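Local coordinates for ABC transporter substrate binding protein (Ribose) (Agrobacterium vitis, PDB 4WUT) that binds beta-D-fucopyranose and probably serves as the sugar-binding protein of an ABC transporter, at residues K147-Y159 with N209-T222. Residues are numbered along the deposited sequence; the frame is centred on the assembly and turned at random.
With FCB (beta-D-fucopyranose), chain E.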
loop_
_atom_site.group_PDB
_atom_site.type_symbol
_atom_site.label_atom_id
_atom_site.label_comp_id
_atom_site.label_asym_id
_atom_site.label_seq_id
_atom_site.Cartn_x
_atom_site.Cartn_y
_atom_site.Cartn_z
ATOM N N LYS A 147 3.929 -14.124 -18.318
ATOM C CA LYS A 147 2.676 -14.468 -18.942
ATOM C C LYS A 147 2.504 -13.763 -20.282
ATOM O O LYS A 147 1.978 -14.362 -21.233
ATOM C CB LYS A 147 1.500 -14.176 -17.996
ATOM C CG LYS A 147 0.151 -14.478 -18.564
ATOM C CD LYS A 147 -0.147 -15.957 -18.626
ATOM C CE LYS A 147 -1.396 -16.208 -19.470
ATOM N NZ LYS A 147 -1.239 -15.667 -20.869
ATOM N N VAL A 148 3.007 -12.540 -20.389
ATOM C CA VAL A 148 2.813 -11.713 -21.572
ATOM C C VAL A 148 3.901 -11.901 -22.617
ATOM O O VAL A 148 3.653 -11.747 -23.818
ATOM C CB VAL A 148 2.771 -10.229 -21.176
ATOM C CG1 VAL A 148 3.021 -9.327 -22.380
ATOM C CG2 VAL A 148 1.437 -9.912 -20.486
ATOM N N GLY A 149 5.098 -12.272 -22.164
ATOM C CA GLY A 149 6.280 -12.210 -23.014
ATOM C C GLY A 149 6.928 -10.828 -22.949
ATOM O O GLY A 149 6.655 -10.027 -22.041
ATOM N N THR A 150 7.742 -10.525 -23.953
ATOM C CA THR A 150 8.629 -9.375 -23.872
ATOM C C THR A 150 8.368 -8.317 -24.944
ATOM O O THR A 150 9.090 -7.309 -24.997
ATOM C CB THR A 150 10.110 -9.842 -23.957
ATOM O OG1 THR A 150 10.283 -10.716 -25.079
ATOM C CG2 THR A 150 10.507 -10.572 -22.684
ATOM N N GLU A 151 7.339 -8.525 -25.766
ATOM C CA GLU A 151 6.970 -7.597 -26.838
ATOM C C GLU A 151 5.495 -7.221 -26.708
ATOM O O GLU A 151 4.655 -8.053 -26.394
ATOM C CB GLU A 151 7.219 -8.220 -28.218
ATOM C CG GLU A 151 8.667 -8.537 -28.508
ATOM C CD GLU A 151 8.839 -9.458 -29.712
ATOM O OE1 GLU A 151 8.060 -9.341 -30.682
ATOM O OE2 GLU A 151 9.749 -10.313 -29.692
ATOM N N GLY A 152 5.175 -5.958 -26.939
ATOM C CA GLY A 152 3.794 -5.517 -26.886
ATOM C C GLY A 152 3.629 -4.378 -25.913
ATOM O O GLY A 152 4.598 -3.810 -25.396
ATOM N N LYS A 153 2.373 -4.076 -25.619
ATOM C CA LYS A 153 2.022 -2.920 -24.812
ATOM C C LYS A 153 1.372 -3.354 -23.499
ATOM O O LYS A 153 0.513 -4.244 -23.490
ATOM C CB LYS A 153 1.026 -2.060 -25.576
ATOM C CG LYS A 153 1.565 -1.391 -26.821
ATOM C CD LYS A 153 0.429 -0.890 -27.694
ATOM C CE LYS A 153 0.058 0.524 -27.382
ATOM N NZ LYS A 153 -1.214 0.940 -28.073
ATOM N N ILE A 154 1.768 -2.721 -22.406
ATOM C CA ILE A 154 1.092 -2.910 -21.135
ATOM C C ILE A 154 0.777 -1.545 -20.521
ATOM O O ILE A 154 1.445 -0.564 -20.832
ATOM C CB ILE A 154 1.905 -3.746 -20.140
ATOM C CG1 ILE A 154 3.198 -3.027 -19.769
ATOM C CG2 ILE A 154 2.149 -5.172 -20.688
ATOM C CD1 ILE A 154 3.947 -3.707 -18.622
ATOM N N ALA A 155 -0.234 -1.495 -19.667
ATOM C CA ALA A 155 -0.632 -0.253 -19.005
ATOM C C ALA A 155 -0.321 -0.288 -17.531
ATOM O O ALA A 155 -0.439 -1.330 -16.884
ATOM C CB ALA A 155 -2.120 -0.022 -19.195
ATOM N N VAL A 156 0.051 0.872 -16.980
ATOM C CA VAL A 156 0.315 1.008 -15.558
ATOM C C VAL A 156 -0.737 1.929 -14.944
ATOM O O VAL A 156 -0.789 3.140 -15.259
ATOM C CB VAL A 156 1.718 1.581 -15.297
ATOM C CG1 VAL A 156 1.884 1.891 -13.828
ATOM C CG2 VAL A 156 2.758 0.578 -15.765
HETATM N N MSE A 157 -1.560 1.344 -14.083
HETATM C CA MSE A 157 -2.599 2.048 -13.328
HETATM C C MSE A 157 -2.080 2.239 -11.913
HETATM O O MSE A 157 -1.997 1.293 -11.105
HETATM C CB MSE A 157 -3.907 1.233 -13.304
HETATM C CG MSE A 157 -4.266 0.601 -14.649
HETATM SE SE MSE A 157 -4.271 1.819 -16.195
HETATM C CE MSE A 157 -5.791 2.889 -15.779
ATOM N N SER A 158 -1.723 3.489 -11.599
ATOM C CA SER A 158 -1.202 3.816 -10.291
ATOM C C SER A 158 -2.232 4.623 -9.493
ATOM O O SER A 158 -3.376 4.731 -9.897
ATOM C CB SER A 158 0.121 4.553 -10.428
ATOM O OG SER A 158 0.720 4.724 -9.151
ATOM N N TYR A 159 -1.818 5.093 -8.324
ATOM C CA TYR A 159 -2.760 5.646 -7.365
ATOM C C TYR A 159 -2.462 7.114 -7.095
ATOM O O TYR A 159 -3.003 7.981 -7.776
ATOM C CB TYR A 159 -2.861 4.781 -6.077
ATOM C CG TYR A 159 -1.629 4.212 -5.452
ATOM C CD1 TYR A 159 -0.951 3.151 -6.045
ATOM C CD2 TYR A 159 -1.204 4.629 -4.199
ATOM C CE1 TYR A 159 0.142 2.578 -5.457
ATOM C CE2 TYR A 159 -0.111 4.052 -3.596
ATOM C CZ TYR A 159 0.562 3.024 -4.230
ATOM O OH TYR A 159 1.647 2.440 -3.637
ATOM N N ASN A 209 -6.619 1.234 -26.426
ATOM C CA ASN A 209 -5.543 0.305 -26.772
ATOM C C ASN A 209 -6.057 -1.121 -27.011
ATOM O O ASN A 209 -5.944 -1.995 -26.154
ATOM C CB ASN A 209 -4.471 0.293 -25.685
ATOM C CG ASN A 209 -3.837 1.653 -25.476
ATOM O OD1 ASN A 209 -2.916 2.045 -26.217
ATOM N ND2 ASN A 209 -4.313 2.367 -24.478
ATOM N N ALA A 210 -6.615 -1.348 -28.184
ATOM C CA ALA A 210 -7.173 -2.653 -28.519
ATOM C C ALA A 210 -6.138 -3.758 -28.433
ATOM O O ALA A 210 -6.484 -4.915 -28.188
ATOM C CB ALA A 210 -7.773 -2.636 -29.907
ATOM N N ASP A 211 -4.880 -3.391 -28.657
ATOM C CA ASP A 211 -3.769 -4.344 -28.673
ATOM C C ASP A 211 -3.114 -4.539 -27.301
ATOM O O ASP A 211 -2.108 -5.225 -27.207
ATOM C CB ASP A 211 -2.694 -3.892 -29.679
ATOM C CG ASP A 211 -2.205 -2.453 -29.435
ATOM O OD1 ASP A 211 -2.865 -1.667 -28.721
ATOM O OD2 ASP A 211 -1.158 -2.096 -30.019
ATOM N N LEU A 212 -3.677 -3.970 -26.248
ATOM C CA LEU A 212 -3.074 -4.081 -24.927
ATOM C C LEU A 212 -2.923 -5.536 -24.521
ATOM O O LEU A 212 -3.860 -6.333 -24.657
ATOM C CB LEU A 212 -3.935 -3.330 -23.892
ATOM C CG LEU A 212 -3.236 -2.935 -22.599
ATOM C CD1 LEU A 212 -2.219 -1.856 -22.867
ATOM C CD2 LEU A 212 -4.231 -2.468 -21.566
ATOM N N LYS A 213 -1.721 -5.909 -24.088
ATOM C CA LYS A 213 -1.469 -7.284 -23.699
ATOM C C LYS A 213 -1.567 -7.524 -22.203
ATOM O O LYS A 213 -1.830 -8.650 -21.786
ATOM C CB LYS A 213 -0.101 -7.754 -24.200
ATOM C CG LYS A 213 -0.022 -7.890 -25.705
ATOM C CD LYS A 213 1.350 -8.343 -26.176
ATOM C CE LYS A 213 1.264 -9.549 -27.058
ATOM N NZ LYS A 213 0.407 -9.324 -28.250
ATOM N N GLY A 214 -1.369 -6.477 -21.401
ATOM C CA GLY A 214 -1.375 -6.622 -19.958
ATOM C C GLY A 214 -1.587 -5.298 -19.256
ATOM O O GLY A 214 -1.484 -4.240 -19.874
ATOM N N ILE A 215 -1.876 -5.368 -17.963
ATOM C CA ILE A 215 -2.252 -4.181 -17.192
ATOM C C ILE A 215 -1.977 -4.447 -15.711
ATOM O O ILE A 215 -2.278 -5.529 -15.176
ATOM C CB ILE A 215 -3.732 -3.761 -17.477
ATOM C CG1 ILE A 215 -4.085 -2.443 -16.776
ATOM C CG2 ILE A 215 -4.703 -4.878 -17.105
ATOM C CD1 ILE A 215 -5.377 -1.842 -17.312
ATOM N N PHE A 216 -1.336 -3.463 -15.084
ATOM C CA PHE A 216 -0.911 -3.498 -13.689
ATOM C C PHE A 216 -1.669 -2.459 -12.874
ATOM O O PHE A 216 -1.726 -1.304 -13.256
ATOM C CB PHE A 216 0.603 -3.228 -13.652
ATOM C CG PHE A 216 1.196 -3.094 -12.280
ATOM C CD1 PHE A 216 0.984 -4.060 -11.313
ATOM C CD2 PHE A 216 2.024 -2.018 -11.964
ATOM C CE1 PHE A 216 1.561 -3.967 -10.062
ATOM C CE2 PHE A 216 2.578 -1.921 -10.713
ATOM C CZ PHE A 216 2.337 -2.876 -9.765
ATOM N N GLY A 217 -2.290 -2.902 -11.788
ATOM C CA GLY A 217 -3.011 -2.046 -10.860
ATOM C C GLY A 217 -2.288 -2.012 -9.528
ATOM O O GLY A 217 -2.231 -3.030 -8.839
ATOM N N ALA A 218 -1.746 -0.860 -9.137
ATOM C CA ALA A 218 -0.685 -0.870 -8.143
ATOM C C ALA A 218 -1.088 -0.787 -6.681
ATOM O O ALA A 218 -0.230 -0.784 -5.801
ATOM C CB ALA A 218 0.336 0.221 -8.479
ATOM N N ASN A 219 -2.379 -0.671 -6.396
ATOM C CA ASN A 219 -2.867 -0.805 -5.034
ATOM C C ASN A 219 -4.314 -1.299 -5.012
ATOM O O ASN A 219 -4.939 -1.498 -6.062
ATOM C CB ASN A 219 -2.690 0.487 -4.214
ATOM C CG ASN A 219 -3.761 1.537 -4.479
ATOM O OD1 ASN A 219 -4.476 1.523 -5.481
ATOM N ND2 ASN A 219 -3.853 2.490 -3.564
ATOM N N GLU A 220 -4.820 -1.484 -3.809
ATOM C CA GLU A 220 -6.110 -2.139 -3.612
ATOM C C GLU A 220 -7.265 -1.500 -4.416
ATOM O O GLU A 220 -7.881 -2.164 -5.265
ATOM C CB GLU A 220 -6.439 -2.258 -2.117
ATOM C CG GLU A 220 -7.778 -2.938 -1.841
ATOM C CD GLU A 220 -8.154 -2.873 -0.363
ATOM O OE1 GLU A 220 -8.447 -1.762 0.137
ATOM O OE2 GLU A 220 -8.130 -3.914 0.317
ATOM N N PRO A 221 -7.565 -0.210 -4.179
ATOM C CA PRO A 221 -8.708 0.331 -4.913
ATOM C C PRO A 221 -8.462 0.411 -6.420
ATOM O O PRO A 221 -9.393 0.288 -7.219
ATOM C CB PRO A 221 -8.880 1.728 -4.321
ATOM C CG PRO A 221 -7.513 2.060 -3.753
ATOM C CD PRO A 221 -7.045 0.761 -3.208
ATOM N N THR A 222 -7.220 0.608 -6.822
ATOM C CA THR A 222 -6.923 0.756 -8.234
ATOM C C THR A 222 -7.127 -0.595 -8.906
ATOM O O THR A 222 -7.689 -0.677 -9.993
ATOM C CB THR A 222 -5.503 1.299 -8.467
ATOM O OG1 THR A 222 -5.336 2.556 -7.792
ATOM C CG2 THR A 222 -5.216 1.458 -9.908
HETATM C C1 FCB E . -1.781 -0.310 -0.335
HETATM C C2 FCB E . -0.699 0.754 -0.201
HETATM C C3 FCB E . -1.089 1.796 0.697
HETATM C C4 FCB E . -2.473 2.375 0.299
HETATM C C5 FCB E . -3.417 1.147 0.185
HETATM C C6 FCB E . -4.867 1.550 -0.212
HETATM O O1 FCB E . -1.439 -1.045 -1.412
HETATM O O2 FCB E . 0.470 0.076 0.336
HETATM O O3 FCB E . -0.060 2.815 0.621
HETATM O O4 FCB E . -2.393 3.136 -0.933
HETATM O O5 FCB E . -2.979 0.304 -0.789
HETATM O O HOH W 1 0.555 -4.972 -27.680
#
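Strand 153-158 runs parallel to strand 214-217, with 14° between the two directions and Ala155 level with Ile215. Phe216 makes two backbone bonds to strand 153-158: its N donates to Ala155 O at 2.9 Å and its O accepts from Met157 N. Ala218 N then bonds Met157 O, beyond the end of strand 214-217. On one face of the sheet Ala155 CB packs on Leu212 and Ile215, and Met157 CG lies 3.7 Å from Ile215 CG1. Helix 195-208 covers this face. The ring of Phe216 lies on the other face and stacks with Phe173.

At the N-terminal end of strand 153-158 Lys153 is bent at chi3 (92°), which brings NZ within bonding distance of two acceptors. Lys153 NZ donates to Asn209 OD1 at 2.8 Å, on a lone pair in the amide plane, and forms a salt bridge to Asp211 OD1.

At the sugar end the Asn219 amide lies flat over one face of the Tyr159 ring, the planes 8° apart. Asn219 ND2 donates to FCB O4 at 3.1 Å. Asn219 is the N-cap of helix 220-232: its OD1 accepts from Thr222 N, and also from Thr222 OG1, which comes from the opposite face of the amide plane. These two bonds and the ring help fix the amide rotation. Tyr159 OH bonds Ser165. Parallel strands that carry ligand residues at their C-terminal ends are characteristic of the Rossmann-like lobes of periplasmic sugar-binding proteins.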